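PDB 1T6C: exopolyphosphatase from Aquifex aeolicus, which probably hydrolyses phosphoanhydride bonds of polyphosphate or guanosine pentaphosphate, as a member of the Ppx/GppA phosphatase family with an actin-like fold. Local coordinates for residues A[17-29]-A[39-51]. Numbering follows the deposited sequence.
Sequences IDIGSYSVRLTIA and ILERGRITSLGTK
Val24, Leu26 and Ile28 pair with Arg44, Arg42 and Leu40 as the hydrogen-bonded positions of an antiparallel beta hairpin, a worked example of how a regular ladder is interrupted by a bulge and closed by a turn. Toward the hairpin's own turn, Ile39 and Leu40 both face Ile28 in a classic beta bulge, whose carbonyl Ile28 O takes Ile39 N at 2.9 Å and Leu40 N at 3.2 Å. At the far end of the ladder, Tyr22 O accepts from both Thr46 N and Ser47 N, and the nearly straight bond from Gly49 N to Ser21 O (2.9 Å, 171°) ties in the type I turn 47-50.

Two apolar contacts stand out. With CG anti to the backbone N (chi1 -171°), the Tyr22 ring swings over Ile45, whose CG2 sits 3.8 Å from the ring centroid in a CH-pi contact while CD1 approaches the hydroxyl. Ile28 is clasped by the bulge: CG2 meets Ile39 CG1, and CD1 lies alongside Leu40 CD2 (3.9 Å). An alanine here would remove both branches and would probably leave a gap beside Leu40 CD2 and Ile39 CG1, freeing the bulge side chains to shift.

Three waters add polar links between the segments. One molecule joins Gly20 O, Thr46 OG1 and Leu48 N; another bridges Arg25 NE to Arg42 O; a third connects Thr27 OG1 with Glu41 OE2.

Strand 35-45 is the outermost strand of its five-stranded sheet, with 23-32 between it and 12-19. Helix 60-79 packs against Leu26, Arg42 and Arg44, Glu72 forming a salt bridge with Arg44 and Thr66 a hydrogen bond with Thr46.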
loop_
_atom_site.group_PDB
_atom_site.type_symbol
_atom_site.label_atom_id
_atom_site.label_comp_id
_atom_site.label_asym_id
_atom_site.label_seq_id
_atom_site.Cartn_x
_atom_site.Cartn_y
_atom_site.Cartn_z
ATOM N N ILE A 17 -4.196 7.343 -11.170
ATOM C CA ILE A 17 -5.213 6.275 -11.193
ATOM C C ILE A 17 -4.449 4.997 -10.919
ATOM O O ILE A 17 -3.413 4.736 -11.530
ATOM C CB ILE A 17 -5.897 6.236 -12.539
ATOM C CG1 ILE A 17 -6.746 7.490 -12.741
ATOM C CG2 ILE A 17 -6.727 4.982 -12.652
ATOM C CD1 ILE A 17 -7.355 7.604 -14.113
ATOM N N ASP A 18 -4.947 4.209 -9.978
ATOM C CA ASP A 18 -4.400 2.899 -9.653
ATOM C C ASP A 18 -5.480 1.836 -9.819
ATOM O O ASP A 18 -6.536 1.919 -9.222
ATOM C CB ASP A 18 -3.686 2.853 -8.311
ATOM C CG ASP A 18 -4.558 3.067 -7.185
ATOM O OD1 ASP A 18 -5.095 4.204 -7.071
ATOM O OD2 ASP A 18 -4.757 2.169 -6.324
ATOM N N ILE A 19 -5.173 0.869 -10.661
ATOM C CA ILE A 19 -6.061 -0.232 -10.969
ATOM C C ILE A 19 -5.478 -1.452 -10.283
ATOM O O ILE A 19 -4.404 -1.921 -10.645
ATOM C CB ILE A 19 -6.114 -0.447 -12.503
ATOM C CG1 ILE A 19 -6.670 0.791 -13.217
ATOM C CG2 ILE A 19 -6.895 -1.724 -12.832
ATOM C CD1 ILE A 19 -6.613 0.687 -14.711
ATOM N N GLY A 20 -6.204 -1.982 -9.313
ATOM C CA GLY A 20 -5.828 -3.213 -8.652
ATOM C C GLY A 20 -6.829 -4.316 -8.912
ATOM O O GLY A 20 -7.757 -4.137 -9.679
ATOM N N SER A 21 -6.626 -5.443 -8.236
ATOM C CA SER A 21 -7.499 -6.610 -8.393
ATOM C C SER A 21 -8.852 -6.406 -7.714
ATOM O O SER A 21 -9.791 -7.154 -8.006
ATOM C CB SER A 21 -6.816 -7.900 -7.907
ATOM O OG SER A 21 -6.353 -7.766 -6.592
ATOM N N TYR A 22 -8.963 -5.416 -6.829
ATOM C CA TYR A 22 -10.207 -5.163 -6.094
ATOM C C TYR A 22 -10.840 -3.827 -6.443
ATOM O O TYR A 22 -12.009 -3.746 -6.753
ATOM C CB TYR A 22 -9.909 -5.231 -4.600
ATOM C CG TYR A 22 -11.125 -5.215 -3.702
ATOM C CD1 TYR A 22 -12.068 -6.234 -3.758
ATOM C CD2 TYR A 22 -11.303 -4.205 -2.759
ATOM C CE1 TYR A 22 -13.166 -6.231 -2.916
ATOM C CE2 TYR A 22 -12.400 -4.195 -1.924
ATOM C CZ TYR A 22 -13.326 -5.209 -2.011
ATOM O OH TYR A 22 -14.421 -5.197 -1.170
ATOM N N SER A 23 -10.038 -2.769 -6.439
ATOM C CA SER A 23 -10.557 -1.421 -6.627
ATOM C C SER A 23 -9.786 -0.660 -7.697
ATOM O O SER A 23 -8.635 -0.983 -8.003
ATOM C CB SER A 23 -10.535 -0.649 -5.307
ATOM O OG SER A 23 -9.215 -0.398 -4.877
ATOM N N VAL A 24 -10.473 0.325 -8.258
ATOM C CA VAL A 24 -9.913 1.297 -9.175
ATOM C C VAL A 24 -10.047 2.651 -8.497
ATOM O O VAL A 24 -11.143 3.054 -8.122
ATOM C CB VAL A 24 -10.692 1.298 -10.505
ATOM C CG1 VAL A 24 -10.051 2.242 -11.523
ATOM C CG2 VAL A 24 -10.785 -0.142 -11.067
ATOM N N ARG A 25 -8.928 3.351 -8.355
ATOM C CA ARG A 25 -8.887 4.560 -7.521
ATOM C C ARG A 25 -8.287 5.739 -8.233
ATOM O O ARG A 25 -7.313 5.570 -8.968
ATOM C CB ARG A 25 -8.134 4.283 -6.250
ATOM C CG ARG A 25 -8.927 3.330 -5.332
ATOM C CD ARG A 25 -8.335 3.073 -4.035
ATOM N NE ARG A 25 -8.283 4.272 -3.231
ATOM C CZ ARG A 25 -7.931 4.275 -1.963
ATOM N NH1 ARG A 25 -7.634 3.142 -1.351
ATOM N NH2 ARG A 25 -7.896 5.423 -1.309
ATOM N N LEU A 26 -8.887 6.899 -8.001
ATOM C CA LEU A 26 -8.474 8.179 -8.590
ATOM C C LEU A 26 -8.081 9.124 -7.451
ATOM O O LEU A 26 -8.785 9.231 -6.440
ATOM C CB LEU A 26 -9.636 8.810 -9.358
ATOM C CG LEU A 26 -9.444 10.263 -9.822
ATOM C CD1 LEU A 26 -8.350 10.363 -10.901
ATOM C CD2 LEU A 26 -10.767 10.870 -10.296
ATOM N N THR A 27 -6.958 9.810 -7.614
ATOM C CA THR A 27 -6.509 10.836 -6.701
ATOM C C THR A 27 -6.102 12.087 -7.484
ATOM O O THR A 27 -5.335 11.989 -8.404
ATOM C CB THR A 27 -5.300 10.334 -5.858
ATOM O OG1 THR A 27 -5.600 9.056 -5.261
ATOM C CG2 THR A 27 -5.000 11.313 -4.713
ATOM N N ILE A 28 -6.660 13.237 -7.134
ATOM C CA ILE A 28 -6.349 14.505 -7.790
ATOM C C ILE A 28 -5.758 15.407 -6.730
ATOM O O ILE A 28 -6.313 15.509 -5.632
ATOM C CB ILE A 28 -7.568 15.184 -8.432
ATOM C CG1 ILE A 28 -8.259 14.270 -9.459
ATOM C CG2 ILE A 28 -7.141 16.479 -9.098
ATOM C CD1 ILE A 28 -9.448 14.887 -10.176
ATOM N N ALA A 29 -4.643 16.058 -7.058
ATOM C CA ALA A 29 -3.973 16.955 -6.128
ATOM C C ALA A 29 -3.705 18.274 -6.835
ATOM O O ALA A 29 -3.620 18.324 -8.065
ATOM C CB ALA A 29 -2.725 16.355 -5.652
ATOM N N ILE A 39 -7.230 17.128 -3.457
ATOM C CA ILE A 39 -8.505 17.821 -3.620
ATOM C C ILE A 39 -9.666 16.948 -4.081
ATOM O O ILE A 39 -10.821 17.348 -3.992
ATOM C CB ILE A 39 -8.325 19.039 -4.548
ATOM C CG1 ILE A 39 -7.894 18.609 -5.957
ATOM C CG2 ILE A 39 -7.291 20.000 -3.935
ATOM C CD1 ILE A 39 -7.970 19.701 -6.962
ATOM N N LEU A 40 -9.366 15.750 -4.570
ATOM C CA LEU A 40 -10.410 14.817 -4.912
ATOM C C LEU A 40 -9.889 13.398 -4.873
ATOM O O LEU A 40 -8.797 13.136 -5.316
ATOM C CB LEU A 40 -10.999 15.112 -6.283
ATOM C CG LEU A 40 -12.344 14.423 -6.502
ATOM C CD1 LEU A 40 -13.473 15.355 -6.071
ATOM C CD2 LEU A 40 -12.519 14.051 -7.914
ATOM N N GLU A 41 -10.696 12.493 -4.335
ATOM C CA GLU A 41 -10.401 11.067 -4.370
ATOM C C GLU A 41 -11.666 10.326 -4.703
ATOM O O GLU A 41 -12.738 10.693 -4.194
ATOM C CB GLU A 41 -9.869 10.565 -3.020
ATOM C CG GLU A 41 -8.517 11.153 -2.671
ATOM C CD GLU A 41 -8.152 10.989 -1.227
ATOM O OE1 GLU A 41 -8.799 11.660 -0.374
ATOM O OE2 GLU A 41 -7.189 10.229 -0.947
ATOM N N ARG A 42 -11.558 9.300 -5.552
ATOM C CA ARG A 42 -12.650 8.363 -5.809
ATOM C C ARG A 42 -12.135 6.931 -5.755
ATOM O O ARG A 42 -10.962 6.639 -6.014
ATOM C CB ARG A 42 -13.274 8.578 -7.200
ATOM C CG ARG A 42 -13.977 9.868 -7.388
ATOM C CD ARG A 42 -15.283 9.931 -6.601
ATOM N NE ARG A 42 -16.023 11.171 -6.788
ATOM C CZ ARG A 42 -15.867 12.259 -6.044
ATOM N NH1 ARG A 42 -14.999 12.247 -5.064
ATOM N NH2 ARG A 42 -16.588 13.347 -6.269
ATOM N N GLY A 43 -13.028 6.011 -5.424
ATOM C CA GLY A 43 -12.697 4.611 -5.359
ATOM C C GLY A 43 -13.910 3.824 -5.788
ATOM O O GLY A 43 -15.035 4.165 -5.411
ATOM N N ARG A 44 -13.704 2.804 -6.580
ATOM C CA ARG A 44 -14.806 1.932 -6.980
ATOM C C ARG A 44 -14.288 0.502 -6.945
ATOM O O ARG A 44 -13.224 0.201 -7.492
ATOM C CB ARG A 44 -15.327 2.292 -8.377
ATOM C CG ARG A 44 -16.284 3.479 -8.419
ATOM C CD ARG A 44 -15.624 4.862 -8.477
ATOM N NE ARG A 44 -16.492 5.955 -8.009
ATOM C CZ ARG A 44 -17.351 6.633 -8.776
ATOM N NH1 ARG A 44 -17.500 6.345 -10.069
ATOM N NH2 ARG A 44 -18.083 7.604 -8.246
ATOM N N ILE A 45 -15.068 -0.411 -6.351
ATOM C CA ILE A 45 -14.687 -1.804 -6.315
ATOM C C ILE A 45 -15.180 -2.428 -7.626
ATOM O O ILE A 45 -16.382 -2.387 -7.928
ATOM C CB ILE A 45 -15.282 -2.510 -5.065
ATOM C CG1 ILE A 45 -14.703 -1.905 -3.773
ATOM C CG2 ILE A 45 -15.044 -4.031 -5.150
ATOM C CD1 ILE A 45 -15.512 -2.204 -2.481
ATOM N N THR A 46 -14.260 -2.931 -8.445
ATOM C CA THR A 46 -14.644 -3.647 -9.658
ATOM C C THR A 46 -14.186 -5.102 -9.722
ATOM O O THR A 46 -14.502 -5.784 -10.669
ATOM C CB THR A 46 -14.163 -2.921 -10.932
ATOM O OG1 THR A 46 -12.735 -2.969 -11.024
ATOM C CG2 THR A 46 -14.555 -1.435 -10.923
ATOM N N SER A 47 -13.422 -5.541 -8.737
ATOM C CA SER A 47 -13.015 -6.926 -8.585
ATOM C C SER A 47 -12.447 -7.519 -9.863
ATOM O O SER A 47 -12.875 -8.593 -10.302
ATOM C CB SER A 47 -14.188 -7.769 -8.058
ATOM O OG SER A 47 -14.744 -7.159 -6.903
ATOM N N LEU A 48 -11.464 -6.840 -10.460
ATOM C CA LEU A 48 -10.831 -7.357 -11.679
ATOM C C LEU A 48 -10.134 -8.713 -11.494
ATOM O O LEU A 48 -9.950 -9.450 -12.454
ATOM C CB LEU A 48 -9.796 -6.361 -12.234
ATOM C CG LEU A 48 -10.241 -5.397 -13.313
ATOM C CD1 LEU A 48 -9.044 -4.486 -13.634
ATOM C CD2 LEU A 48 -10.733 -6.051 -14.611
ATOM N N GLY A 49 -9.712 -9.022 -10.285
ATOM C CA GLY A 49 -9.071 -10.292 -9.998
ATOM C C GLY A 49 -10.022 -11.474 -9.954
ATOM O O GLY A 49 -9.577 -12.610 -9.747
ATOM N N THR A 50 -11.321 -11.235 -10.143
ATOM C CA THR A 50 -12.314 -12.302 -10.075
ATOM C C THR A 50 -11.979 -13.409 -11.053
ATOM O O THR A 50 -11.904 -13.183 -12.264
ATOM C CB THR A 50 -13.722 -11.763 -10.367
ATOM O OG1 THR A 50 -14.057 -10.762 -9.402
ATOM C CG2 THR A 50 -14.782 -12.855 -10.135
ATOM N N LYS A 51 -11.773 -14.604 -10.506
ATOM C CA LYS A 51 -11.594 -15.829 -11.283
ATOM C C LYS A 51 -10.320 -15.853 -12.148
ATOM O O LYS A 51 -10.195 -16.660 -13.054
ATOM C CB LYS A 51 -12.853 -16.118 -12.118
ATOM C CG LYS A 51 -13.974 -16.778 -11.308
ATOM C CD LYS A 51 -15.322 -16.726 -12.034
ATOM C CE LYS A 51 -15.272 -17.362 -13.441
ATOM N NZ LYS A 51 -14.740 -18.770 -13.470
HETATM O O HOH W 1 -10.520 -4.269 -9.593
HETATM O O HOH W 2 -6.772 8.193 -2.915
HETATM O O HOH W 3 -8.846 7.058 -4.019
#